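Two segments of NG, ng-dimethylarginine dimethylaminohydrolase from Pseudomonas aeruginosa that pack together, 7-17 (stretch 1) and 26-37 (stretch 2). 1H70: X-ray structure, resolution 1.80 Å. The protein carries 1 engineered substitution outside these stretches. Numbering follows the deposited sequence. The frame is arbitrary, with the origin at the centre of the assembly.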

# COMPACT_ATOMS: atom_id res chain seq x y z
N ILE A 7 1.88 -9.87 -5.09
CA ILE A 7 0.93 -9.82 -6.22
C ILE A 7 1.02 -8.39 -6.77
O ILE A 7 1.08 -7.42 -6.00
CB ILE A 7 -0.52 -10.11 -5.82
CG1 ILE A 7 -0.65 -11.53 -5.28
CG2 ILE A 7 -1.47 -9.89 -7.00
CD1 ILE A 7 -1.92 -11.75 -4.47
N ALA A 8 1.00 -8.24 -8.09
CA ALA A 8 1.05 -6.92 -8.74
C ALA A 8 0.22 -7.00 -10.01
O ALA A 8 -0.18 -8.11 -10.42
CB ALA A 8 2.49 -6.54 -9.10
N ARG A 9 -0.03 -5.87 -10.66
CA ARG A 9 -0.81 -5.92 -11.92
C ARG A 9 -0.26 -4.90 -12.89
O ARG A 9 -0.07 -3.75 -12.53
CB ARG A 9 -2.27 -5.65 -11.65
CG ARG A 9 -3.20 -5.76 -12.90
CD ARG A 9 -4.60 -5.23 -12.67
NE ARG A 9 -5.40 -6.06 -11.77
CZ ARG A 9 -5.95 -7.23 -12.08
NH1 ARG A 9 -5.80 -7.75 -13.29
NH2 ARG A 9 -6.67 -7.87 -11.15
N THR A 10 -0.01 -5.32 -14.12
CA THR A 10 0.48 -4.43 -15.16
C THR A 10 -0.43 -3.24 -15.31
O THR A 10 -1.63 -3.41 -15.29
CB THR A 10 0.48 -5.25 -16.47
OG1 THR A 10 1.28 -6.43 -16.26
CG2 THR A 10 1.11 -4.48 -17.65
N PRO A 11 0.11 -2.03 -15.48
CA PRO A 11 -0.73 -0.84 -15.66
C PRO A 11 -1.46 -0.87 -17.01
O PRO A 11 -0.92 -1.42 -17.99
CB PRO A 11 0.28 0.31 -15.57
CG PRO A 11 1.56 -0.29 -16.02
CD PRO A 11 1.56 -1.72 -15.52
N ALA A 12 -2.67 -0.33 -17.06
CA ALA A 12 -3.46 -0.28 -18.28
C ALA A 12 -3.16 1.00 -19.04
O ALA A 12 -2.61 1.95 -18.47
CB ALA A 12 -4.93 -0.32 -17.95
N ARG A 13 -3.55 1.07 -20.32
CA ARG A 13 -3.35 2.31 -21.04
C ARG A 13 -4.20 3.39 -20.40
O ARG A 13 -3.82 4.58 -20.41
CB ARG A 13 -3.74 2.18 -22.51
CG ARG A 13 -2.78 1.36 -23.37
CD ARG A 13 -3.29 1.18 -24.80
NE ARG A 13 -4.51 0.39 -24.86
CZ ARG A 13 -4.54 -0.95 -24.85
NH1 ARG A 13 -3.40 -1.61 -24.78
NH2 ARG A 13 -5.68 -1.62 -24.91
N SER A 14 -5.35 3.02 -19.84
CA SER A 14 -6.24 3.98 -19.18
C SER A 14 -5.68 4.59 -17.88
O SER A 14 -6.31 5.46 -17.29
CB SER A 14 -7.65 3.41 -18.93
OG SER A 14 -7.57 2.25 -18.12
N LEU A 15 -4.49 4.15 -17.48
CA LEU A 15 -3.77 4.69 -16.32
C LEU A 15 -3.67 6.22 -16.44
O LEU A 15 -3.71 6.93 -15.44
CB LEU A 15 -2.34 4.16 -16.27
CG LEU A 15 -1.47 4.63 -15.09
CD1 LEU A 15 -1.73 3.74 -13.89
CD2 LEU A 15 0.03 4.62 -15.42
N VAL A 16 -3.51 6.72 -17.66
CA VAL A 16 -3.40 8.16 -17.87
C VAL A 16 -4.59 8.92 -17.30
O VAL A 16 -4.46 10.10 -16.97
CB VAL A 16 -3.22 8.55 -19.35
CG1 VAL A 16 -1.97 7.87 -19.92
CG2 VAL A 16 -4.45 8.23 -20.15
N ASP A 17 -5.74 8.23 -17.21
CA ASP A 17 -6.97 8.79 -16.68
C ASP A 17 -7.25 8.32 -15.24
O ASP A 17 -8.41 8.31 -14.81
CB ASP A 17 -8.16 8.37 -17.57
CG ASP A 17 -8.03 8.89 -18.99
OD1 ASP A 17 -7.51 10.01 -19.18
OD2 ASP A 17 -8.42 8.25 -19.98
N LYS A 26 -0.26 14.56 -16.25
CA LYS A 26 -0.87 13.24 -16.44
C LYS A 26 0.20 12.21 -16.73
O LYS A 26 1.20 12.50 -17.40
CB LYS A 26 -1.88 13.24 -17.60
N PRO A 27 -0.02 10.99 -16.25
CA PRO A 27 0.94 9.91 -16.47
C PRO A 27 1.17 9.67 -17.97
O PRO A 27 0.25 9.78 -18.77
CB PRO A 27 0.25 8.68 -15.88
CG PRO A 27 -0.76 9.22 -14.93
CD PRO A 27 -1.19 10.57 -15.46
N ASP A 28 2.42 9.36 -18.30
CA ASP A 28 2.85 9.00 -19.65
C ASP A 28 2.83 7.47 -19.59
O ASP A 28 3.60 6.86 -18.83
CB ASP A 28 4.23 9.62 -19.83
CG ASP A 28 5.20 8.95 -20.80
OD1 ASP A 28 4.96 7.95 -21.52
OD2 ASP A 28 6.36 9.45 -20.85
N TYR A 29 1.91 6.86 -20.33
CA TYR A 29 1.79 5.40 -20.30
C TYR A 29 3.09 4.64 -20.57
O TYR A 29 3.47 3.75 -19.80
CB TYR A 29 0.66 4.90 -21.22
CG TYR A 29 0.56 3.38 -21.14
CD1 TYR A 29 0.26 2.77 -19.94
CD2 TYR A 29 0.80 2.58 -22.25
CE1 TYR A 29 0.17 1.39 -19.84
CE2 TYR A 29 0.71 1.19 -22.15
CZ TYR A 29 0.40 0.62 -20.94
OH TYR A 29 0.31 -0.76 -20.77
N ALA A 30 3.83 4.99 -21.64
CA ALA A 30 5.07 4.27 -21.96
C ALA A 30 6.08 4.34 -20.80
O ALA A 30 6.69 3.35 -20.42
CB ALA A 30 5.70 4.80 -23.25
N LYS A 31 6.23 5.54 -20.24
CA LYS A 31 7.14 5.72 -19.12
C LYS A 31 6.66 4.95 -17.87
O LYS A 31 7.47 4.36 -17.14
CB LYS A 31 7.30 7.21 -18.85
CG LYS A 31 8.30 7.53 -17.75
CD LYS A 31 8.55 9.04 -17.73
CE LYS A 31 9.46 9.39 -16.56
NZ LYS A 31 9.36 10.87 -16.24
N ALA A 32 5.35 4.91 -17.65
CA ALA A 32 4.80 4.20 -16.49
C ALA A 32 5.07 2.71 -16.62
O ALA A 32 5.33 2.04 -15.63
CB ALA A 32 3.32 4.42 -16.38
N LEU A 33 4.99 2.20 -17.84
CA LEU A 33 5.26 0.79 -18.09
C LEU A 33 6.71 0.48 -17.70
O LEU A 33 6.99 -0.53 -17.03
CB LEU A 33 4.99 0.49 -19.56
CG LEU A 33 4.88 -0.95 -19.99
CD1 LEU A 33 3.65 -1.59 -19.33
CD2 LEU A 33 4.77 -1.00 -21.54
N GLU A 34 7.63 1.34 -18.10
CA GLU A 34 9.03 1.11 -17.76
C GLU A 34 9.24 1.18 -16.25
O GLU A 34 10.03 0.43 -15.69
CB GLU A 34 9.97 2.11 -18.45
CG GLU A 34 9.94 2.06 -19.98
CD GLU A 34 10.62 0.82 -20.56
OE1 GLU A 34 11.65 0.37 -20.03
OE2 GLU A 34 10.12 0.30 -21.58
N GLN A 35 8.54 2.09 -15.57
CA GLN A 35 8.73 2.17 -14.12
C GLN A 35 8.18 0.94 -13.40
O GLN A 35 8.75 0.49 -12.41
CB GLN A 35 8.10 3.45 -13.56
CG GLN A 35 8.76 4.71 -14.17
CD GLN A 35 8.28 6.02 -13.56
OE1 GLN A 35 7.18 6.12 -13.04
NE2 GLN A 35 9.14 7.06 -13.66
N HIS A 36 7.04 0.42 -13.89
CA HIS A 36 6.44 -0.74 -13.25
C HIS A 36 7.36 -1.96 -13.47
O HIS A 36 7.51 -2.80 -12.60
CB HIS A 36 5.02 -1.01 -13.79
CG HIS A 36 4.26 -2.07 -13.05
ND1 HIS A 36 3.42 -1.81 -11.99
CD2 HIS A 36 4.24 -3.42 -13.21
CE1 HIS A 36 2.89 -2.94 -11.54
NE2 HIS A 36 3.38 -3.93 -12.27
N ASN A 37 7.98 -2.02 -14.64
CA ASN A 37 8.91 -3.09 -14.94
C ASN A 37 10.08 -2.96 -13.98
O ASN A 37 10.50 -3.94 -13.38
CB ASN A 37 9.36 -3.03 -16.40
CG ASN A 37 10.30 -4.16 -16.77
OD1 ASN A 37 9.97 -5.35 -16.63
ND2 ASN A 37 11.49 -3.78 -17.25

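Stretch 1 leaves its strand at Arg9, runs through an extended loop at Thr10 to Ala12 and closes into a short 3-10 segment, while stretch 2 enters a helix at Tyr29. The two run in opposite directions: Val16 lies beside Pro27, Arg13 beside Tyr29, Pro11 beside Leu33 and Thr10 beside His36. The CA atoms of these pairs separate from 4.9 Å at Val16 and Pro27 to 7.3 Å at Thr10 and His36, so of these pairs the closest lies before the helix begins. Together the surfaces bury 611 Å².

The CA-to-CB bonds of Tyr29 and His36, two turns apart on the helix, both point toward stretch 1, and Pro11 is the bump that touches both rings and Leu33 as well. Pro11 CD sits over the face of the His36 imidazole, 3.9 Å from the ring centroid and 19° off the normal, a CH-pi contact. Pro11 CG lies 4.1 Å from Leu33 CD1 and 4.4 Å from Tyr29 CE1. Leu33 starts out sideways, but the end of its side chain comes nearer, and Leu33 CD1 also lies 4.2 Å from Thr10 CG2.

Tyr29 contributes the largest buried area of any residue here. Its ring fits into the bend of stretch 1, where Arg13 CA lies 3.9 Å from the centroid of the Tyr29 ring and 14° off the normal, a second CH-pi contact. Arg13 CG, 3.7 Å from Tyr29 CE2, extends the cover over the face. At the ring edge, the hydroxyl provides the one hydrogen bond between the stretches, from Tyr29 OH to Pro11 O at 3.1 Å. A proline carbonyl remains free to accept although its nitrogen has no proton to donate. Ala12 O, 3.1 Å from Tyr29 CE1, accepts instead from Leu15 N at 3.1 Å within its own stretch.

The CA-to-CB bond of Leu15 points toward the helix, and its side chain fits against Pro27 and the small Ala32: Leu15 CD2 is 3.4 Å from Ala32 CB and 4.1 Å from Pro27 CB. Val16 lies along the start of the helix, with Val16 CG1 3.1 Å from Pro27 O and 4.2 Å from Tyr29 CB. The helix start is capped by Asp28, whose OD1 accepts from Lys31 N at 3.0 Å while its CA-to-CB bond points away from stretch 1.

At the far end, Thr10 CA joins Pro11 CD over one face of the His36 ring. Ala8 CB approaches His36 NE2 to 4.2 Å, and Arg9 O lies 3.2 Å from His36 CE1.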